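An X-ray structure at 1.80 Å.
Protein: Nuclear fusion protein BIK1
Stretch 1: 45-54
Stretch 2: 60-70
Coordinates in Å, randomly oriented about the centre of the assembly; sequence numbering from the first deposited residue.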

ATOM      1  N   ASN A  45       8.536   3.046 -11.145  1.00 21.46           N
ATOM      2  CA  ASN A  45       8.717   4.276 -10.417  1.00 21.68           C
ATOM      3  C   ASN A  45       7.615   5.303 -10.565  1.00 22.70           C
ATOM      4  O   ASN A  45       7.906   6.472 -10.812  1.00 23.02           O
ATOM      5  CB  ASN A  45      10.056   4.883 -10.753  1.00 22.05           C
ATOM      6  CG  ASN A  45      11.201   4.064 -10.246  1.00 22.24           C
ATOM      7  OD1 ASN A  45      11.237   3.672  -9.051  1.00 20.39           O
ATOM      8  ND2 ASN A  45      12.173   3.854 -11.087  1.00 20.19           N
ATOM      9  N   ILE A  46       6.370   4.856 -10.440  1.00 23.44           N
ATOM     10  CA  ILE A  46       5.195   5.723 -10.482  1.00 24.29           C
ATOM     11  C   ILE A  46       4.581   5.909  -9.092  1.00 25.57           C
ATOM     12  O   ILE A  46       3.488   6.495  -8.954  1.00 27.19           O
ATOM     13  CB  ILE A  46       4.148   5.193 -11.462  1.00 25.15           C
ATOM     14  CG1 ILE A  46       3.815   3.724 -11.170  1.00 27.73           C
ATOM     15  CG2 ILE A  46       4.722   5.306 -12.895  1.00 26.62           C
ATOM     16  CD1 ILE A  46       2.565   3.232 -11.842  1.00 29.41           C
ATOM     17  N   GLY A  47       5.285   5.444  -8.078  1.00 23.81           N
ATOM     18  CA  GLY A  47       4.942   5.710  -6.681  1.00 22.60           C
ATOM     19  C   GLY A  47       5.707   6.879  -6.140  1.00 24.60           C
ATOM     20  O   GLY A  47       6.102   7.732  -6.873  1.00 24.53           O
ATOM     21  N   LYS A  48       5.909   6.938  -4.848  1.00 23.83           N
ATOM     22  CA  LYS A  48       6.538   8.050  -4.174  1.00 24.22           C
ATOM     23  C   LYS A  48       7.673   7.695  -3.274  1.00 26.62           C
ATOM     24  O   LYS A  48       8.338   8.607  -2.788  1.00 30.26           O
ATOM     25  CB  LYS A  48       5.481   8.810  -3.336  1.00 26.52           C
ATOM     26  CG  LYS A  48       4.519   9.541  -4.242  1.00 29.86           C
ATOM     27  CD  LYS A  48       3.569  10.449  -3.495  1.00 34.44           C
ATOM     28  CE  LYS A  48       2.689  11.247  -4.474  1.00 36.95           C
ATOM     29  NZ  LYS A  48       1.697  12.004  -3.641  1.00 43.24           N
ATOM     30  N   ASN A  49       7.898   6.404  -2.965  1.00 23.38           N
ATOM     31  CA  ASN A  49       8.857   6.052  -1.935  1.00 20.51           C
ATOM     32  C   ASN A  49       9.386   4.661  -2.126  1.00 19.47           C
ATOM     33  O   ASN A  49       8.938   3.925  -2.993  1.00 20.26           O
ATOM     34  CB  ASN A  49       8.168   6.199  -0.508  1.00 21.94           C
ATOM     35  CG  ASN A  49       7.020   5.204  -0.310  1.00 24.52           C
ATOM     36  OD1 ASN A  49       7.184   3.983  -0.481  1.00 22.86           O
ATOM     37  ND2 ASN A  49       5.843   5.723  -0.033  1.00 27.05           N
ATOM     38  N   ASP A  50      10.360   4.305  -1.281  1.00 18.44           N
ATOM     39  CA  ASP A  50      10.984   2.990  -1.265  1.00 20.09           C
ATOM     40  C   ASP A  50      10.465   2.109  -0.134  1.00 20.15           C
ATOM     41  O   ASP A  50      11.144   1.178   0.312  1.00 21.32           O
ATOM     42  CB  ASP A  50      12.504   3.159  -1.095  1.00 23.20           C
ATOM     43  CG  ASP A  50      12.881   3.751   0.282  1.00 28.65           C
ATOM     44  OD1 ASP A  50      12.008   4.305   1.030  1.00 27.92           O
ATOM     45  OD2 ASP A  50      14.064   3.707   0.616  1.00 40.20           O
ATOM     46  N   GLY A  51       9.247   2.369   0.345  1.00 18.56           N
ATOM     47  CA  GLY A  51       8.655   1.586   1.349  1.00 19.41           C
ATOM     48  C   GLY A  51       8.954   2.037   2.783  1.00 20.41           C
ATOM     49  O   GLY A  51       8.481   1.411   3.745  1.00 18.52           O
ATOM     50  N   SER A  52       9.723   3.117   2.930  1.00 19.78           N
ATOM     51  CA  SER A  52      10.016   3.686   4.197  1.00 21.87           C
ATOM     52  C   SER A  52       9.398   5.091   4.319  1.00 24.46           C
ATOM     53  O   SER A  52       9.068   5.692   3.320  1.00 23.05           O
ATOM     54  CB  SER A  52      11.525   3.732   4.398  1.00 21.98           C
ATOM     55  OG  SER A  52      12.039   4.880   3.744  1.00 29.54           O
ATOM     56  N   PHE A  53       9.175   5.563   5.541  1.00 22.96           N
ATOM     57  CA  PHE A  53       8.634   6.912   5.752  1.00 25.38           C
ATOM     58  C   PHE A  53       9.242   7.346   7.068  1.00 24.94           C
ATOM     59  O   PHE A  53       9.205   6.610   8.046  1.00 19.84           O
ATOM     60  CB  PHE A  53       7.100   6.948   5.824  1.00 26.06           C
ATOM     61  CG  PHE A  53       6.536   8.322   6.028  1.00 29.00           C
ATOM     62  CD1 PHE A  53       6.525   9.231   5.003  1.00 30.92           C
ATOM     63  CD2 PHE A  53       6.062   8.710   7.272  1.00 32.72           C
ATOM     64  CE1 PHE A  53       6.102  10.535   5.208  1.00 34.96           C
ATOM     65  CE2 PHE A  53       5.593   9.993   7.475  1.00 35.18           C
ATOM     66  CZ  PHE A  53       5.642  10.909   6.450  1.00 34.43           C
ATOM     67  N   MET A  54       9.774   8.558   7.079  1.00 26.63           N
ATOM     68  CA  MET A  54      10.452   9.132   8.283  1.00 31.74           C
ATOM     69  C   MET A  54      11.511   8.258   8.862  1.00 29.48           C
ATOM     70  O   MET A  54      11.596   8.114  10.059  1.00 31.46           O
ATOM     71  CB  MET A  54       9.441   9.443   9.383  1.00 34.05           C
ATOM     72  CG  MET A  54       8.794  10.790   9.218  1.00 48.32           C
ATOM     73  SD  MET A  54       8.605  11.563  10.811  1.00 52.07           S
ATOM     74  CE  MET A  54       7.865  10.275  11.812  1.00 57.45           C
ATOM     75  N   GLN A  60       9.060  -3.487   1.670  1.00 19.92           N
ATOM     76  CA  GLN A  60      10.095  -3.541   0.661  1.00 26.25           C
ATOM     77  C   GLN A  60       9.513  -3.209  -0.741  1.00 22.26           C
ATOM     78  O   GLN A  60       8.437  -3.697  -1.108  1.00 20.95           O
ATOM     79  CB  GLN A  60      10.658  -4.962   0.616  1.00 28.50           C
ATOM     80  CG  GLN A  60      11.859  -5.090  -0.286  1.00 34.55           C
ATOM     81  CD  GLN A  60      12.501  -6.437  -0.158  1.00 42.89           C
ATOM     82  OE1 GLN A  60      11.884  -7.400   0.279  1.00 45.24           O
ATOM     83  NE2 GLN A  60      13.774  -6.507  -0.507  1.00 53.93           N
ATOM     84  N   THR A  61      10.259  -2.416  -1.485  1.00 21.68           N
ATOM     85  CA  THR A  61       9.835  -2.114  -2.878  1.00 22.53           C
ATOM     86  C   THR A  61      10.934  -2.633  -3.834  1.00 21.27           C
ATOM     87  O   THR A  61      12.129  -2.668  -3.475  1.00 20.06           O
ATOM     88  CB  THR A  61       9.613  -0.618  -3.115  1.00 19.70           C
ATOM     89  OG1 THR A  61      10.864   0.051  -2.990  1.00 21.77           O
ATOM     90  CG2 THR A  61       8.662  -0.075  -2.156  1.00 21.33           C
ATOM     91  N   GLU A  62      10.522  -2.963  -5.023  1.00 19.93           N
ATOM     92  CA  GLU A  62      11.429  -3.410  -6.066  1.00 23.04           C
ATOM     93  C   GLU A  62      12.345  -2.280  -6.554  1.00 21.82           C
ATOM     94  O   GLU A  62      13.510  -2.499  -6.803  1.00 21.91           O
ATOM     95  CB  GLU A  62      10.576  -3.950  -7.226  1.00 29.66           C
ATOM     96  CG  GLU A  62      11.297  -4.940  -8.144  1.00 46.97           C
ATOM     97  CD  GLU A  62      11.834  -6.164  -7.338  1.00 48.86           C
ATOM     98  OE1 GLU A  62      11.147  -6.586  -6.376  1.00 54.06           O
ATOM     99  OE2 GLU A  62      12.970  -6.623  -7.577  1.00 62.76           O
ATOM    100  N   TYR A  63      11.803  -1.083  -6.660  1.00 19.08           N
ATOM    101  CA  TYR A  63      12.495   0.097  -7.140  1.00 20.12           C
ATOM    102  C   TYR A  63      12.401   1.291  -6.201  1.00 19.53           C
ATOM    103  O   TYR A  63      11.559   1.297  -5.319  1.00 20.03           O
ATOM    104  CB  TYR A  63      11.987   0.500  -8.558  1.00 19.89           C
ATOM    105  CG  TYR A  63      12.015  -0.679  -9.527  1.00 20.80           C
ATOM    106  CD1 TYR A  63      13.242  -1.191  -9.988  1.00 21.36           C
ATOM    107  CD2 TYR A  63      10.836  -1.293  -9.911  1.00 22.54           C
ATOM    108  CE1 TYR A  63      13.291  -2.243 -10.877  1.00 22.89           C
ATOM    109  CE2 TYR A  63      10.834  -2.390 -10.796  1.00 22.76           C
ATOM    110  CZ  TYR A  63      12.065  -2.863 -11.247  1.00 24.43           C
ATOM    111  OH  TYR A  63      12.086  -3.911 -12.062  1.00 31.90           O
ATOM    112  N   PRO A  64      13.293   2.271  -6.361  1.00 20.58           N
ATOM    113  CA  PRO A  64      13.390   3.352  -5.349  1.00 20.21           C
ATOM    114  C   PRO A  64      12.173   4.193  -5.179  1.00 20.17           C
ATOM    115  O   PRO A  64      11.981   4.720  -4.099  1.00 19.70           O
ATOM    116  CB  PRO A  64      14.572   4.223  -5.822  1.00 21.63           C
ATOM    117  CG  PRO A  64      15.419   3.269  -6.668  1.00 22.78           C
ATOM    118  CD  PRO A  64      14.365   2.405  -7.383  1.00 20.59           C
ATOM    119  N   GLN A  65      11.338   4.306  -6.208  1.00 20.22           N
ATOM    120  CA  GLN A  65      10.083   5.013  -6.104  1.00 21.22           C
ATOM    121  C   GLN A  65       8.873   4.227  -6.474  1.00 20.37           C
ATOM    122  O   GLN A  65       7.867   4.816  -6.931  1.00 20.45           O
ATOM    123  CB  GLN A  65      10.143   6.367  -6.892  1.00 24.07           C
ATOM    124  CG  GLN A  65      10.958   7.453  -6.141  1.00 30.91           C
ATOM    125  CD  GLN A  65      12.456   7.416  -6.444  1.00 41.44           C
ATOM    126  OE1 GLN A  65      13.333   7.563  -5.549  1.00 45.96           O
ATOM    127  NE2 GLN A  65      12.775   7.251  -7.713  1.00 46.05           N
ATOM    128  N   SER A  66       8.892   2.906  -6.299  1.00 18.03           N
ATOM    129  CA  SER A  66       7.732   2.125  -6.654  1.00 18.47           C
ATOM    130  C   SER A  66       6.753   1.936  -5.517  1.00 19.70           C
ATOM    131  O   SER A  66       5.696   1.337  -5.707  1.00 19.66           O
ATOM    132  CB  SER A  66       8.125   0.752  -7.232  1.00 20.90           C
ATOM    133  OG  SER A  66       8.776  -0.054  -6.281  1.00 20.29           O
ATOM    134  N   GLY A  67       7.101   2.424  -4.341  1.00 18.01           N
ATOM    135  CA  GLY A  67       6.202   2.253  -3.205  1.00 18.46           C
ATOM    136  C   GLY A  67       5.259   3.421  -3.054  1.00 18.29           C
ATOM    137  O   GLY A  67       5.604   4.559  -3.418  1.00 17.93           O
ATOM    138  N   LEU A  68       4.048   3.134  -2.573  1.00 17.78           N
ATOM    139  CA  LEU A  68       3.048   4.204  -2.340  1.00 17.09           C
ATOM    140  C   LEU A  68       2.121   3.852  -1.159  1.00 18.17           C
ATOM    141  O   LEU A  68       1.722   2.682  -1.012  1.00 19.16           O
ATOM    142  CB  LEU A  68       2.205   4.353  -3.586  1.00 18.68           C
ATOM    143  CG  LEU A  68       1.207   5.504  -3.628  1.00 22.06           C
ATOM    144  CD1 LEU A  68       1.983   6.843  -3.710  1.00 25.84           C
ATOM    145  CD2 LEU A  68       0.275   5.339  -4.812  1.00 22.86           C
ATOM    146  N   PHE A  69       1.858   4.825  -0.295  1.00 19.00           N
ATOM    147  CA  PHE A  69       0.892   4.688   0.782  1.00 19.71           C
ATOM    148  C   PHE A  69      -0.417   5.246   0.273  1.00 20.61           C
ATOM    149  O   PHE A  69      -0.438   6.396  -0.119  1.00 23.33           O
ATOM    150  CB  PHE A  69       1.282   5.417   2.055  1.00 19.90           C
ATOM    151  CG  PHE A  69       2.448   4.807   2.739  1.00 22.44           C
ATOM    152  CD1 PHE A  69       2.297   3.615   3.468  1.00 23.07           C
ATOM    153  CD2 PHE A  69       3.718   5.377   2.657  1.00 24.43           C
ATOM    154  CE1 PHE A  69       3.369   3.007   4.089  1.00 23.25           C
ATOM    155  CE2 PHE A  69       4.801   4.754   3.267  1.00 26.62           C
ATOM    156  CZ  PHE A  69       4.624   3.564   4.003  1.00 25.80           C
ATOM    157  N   ILE A  70      -1.499   4.469   0.310  1.00 21.34           N
ATOM    158  CA  ILE A  70      -2.816   4.914  -0.135  1.00 22.61           C
ATOM    159  C   ILE A  70      -3.777   4.769   1.029  1.00 22.15           C
ATOM    160  O   ILE A  70      -3.731   3.760   1.704  1.00 20.61           O
ATOM    161  CB  ILE A  70      -3.346   4.059  -1.255  1.00 26.11           C
ATOM    162  CG1 ILE A  70      -2.350   4.042  -2.419  1.00 31.02           C
ATOM    163  CG2 ILE A  70      -4.718   4.630  -1.740  1.00 30.57           C
ATOM    164  CD1 ILE A  70      -2.686   3.024  -3.504  1.00 31.24           C
TER
HETATM  165  O   HOH W   1      12.536  -1.066  -0.341  1.00 27.34           O

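Four of the five direct hydrogen bonds between these two stretches, which together bury 740 Å², run from backbone to backbone. Asn 49, Gly 51, Gly 67, Leu 68 and Phe 69 are buried, whereas Asn 45 and Lys 48 stay exposed. At the start, Asn 45 points its CB sideways, but its m rotamer brings OD1 to 2.9 Å from Gln 65 N; a short amide thus accepts a hydrogen bond from inside the type I turn running from Tyr 63 to Ser 66. Ile 46 turns its side chain away. Gly 47 N donates a weak bond to Gln 65 O (2.9 Å). A CB here would lie 2.4 Å from Gly 67 O, so glycine lets the backbones close up. Lys 48 N donates to Gly 67 O at 2.8 Å, while Lys 48 CG packs 3.7 Å from Leu 68 CD1.

Asn 49 forms the single antiparallel bridge: its N reaches Gly 67 O at 3.0 Å, and Gly 67 N reaches Asn 49 O at 2.7 Å. Asn 49 OD1 accepts from Gly 51 N (2.7 Å), bracing the loop, and occupies space that a CB on Gly 67 would need. Water 1 links Asp 50 O (2.7 Å) to Thr 61 N (2.9 Å). Gly 51 has phi 89° and psi 1°, where a CB would jam against Asp 50 O, so glycine suits the place; Thr 61 CG2 packs 3.5 Å from Gly 51 N. Finally, Phe 53 CB meets Phe 69 CE2 at 4.1 Å, an apolar contact.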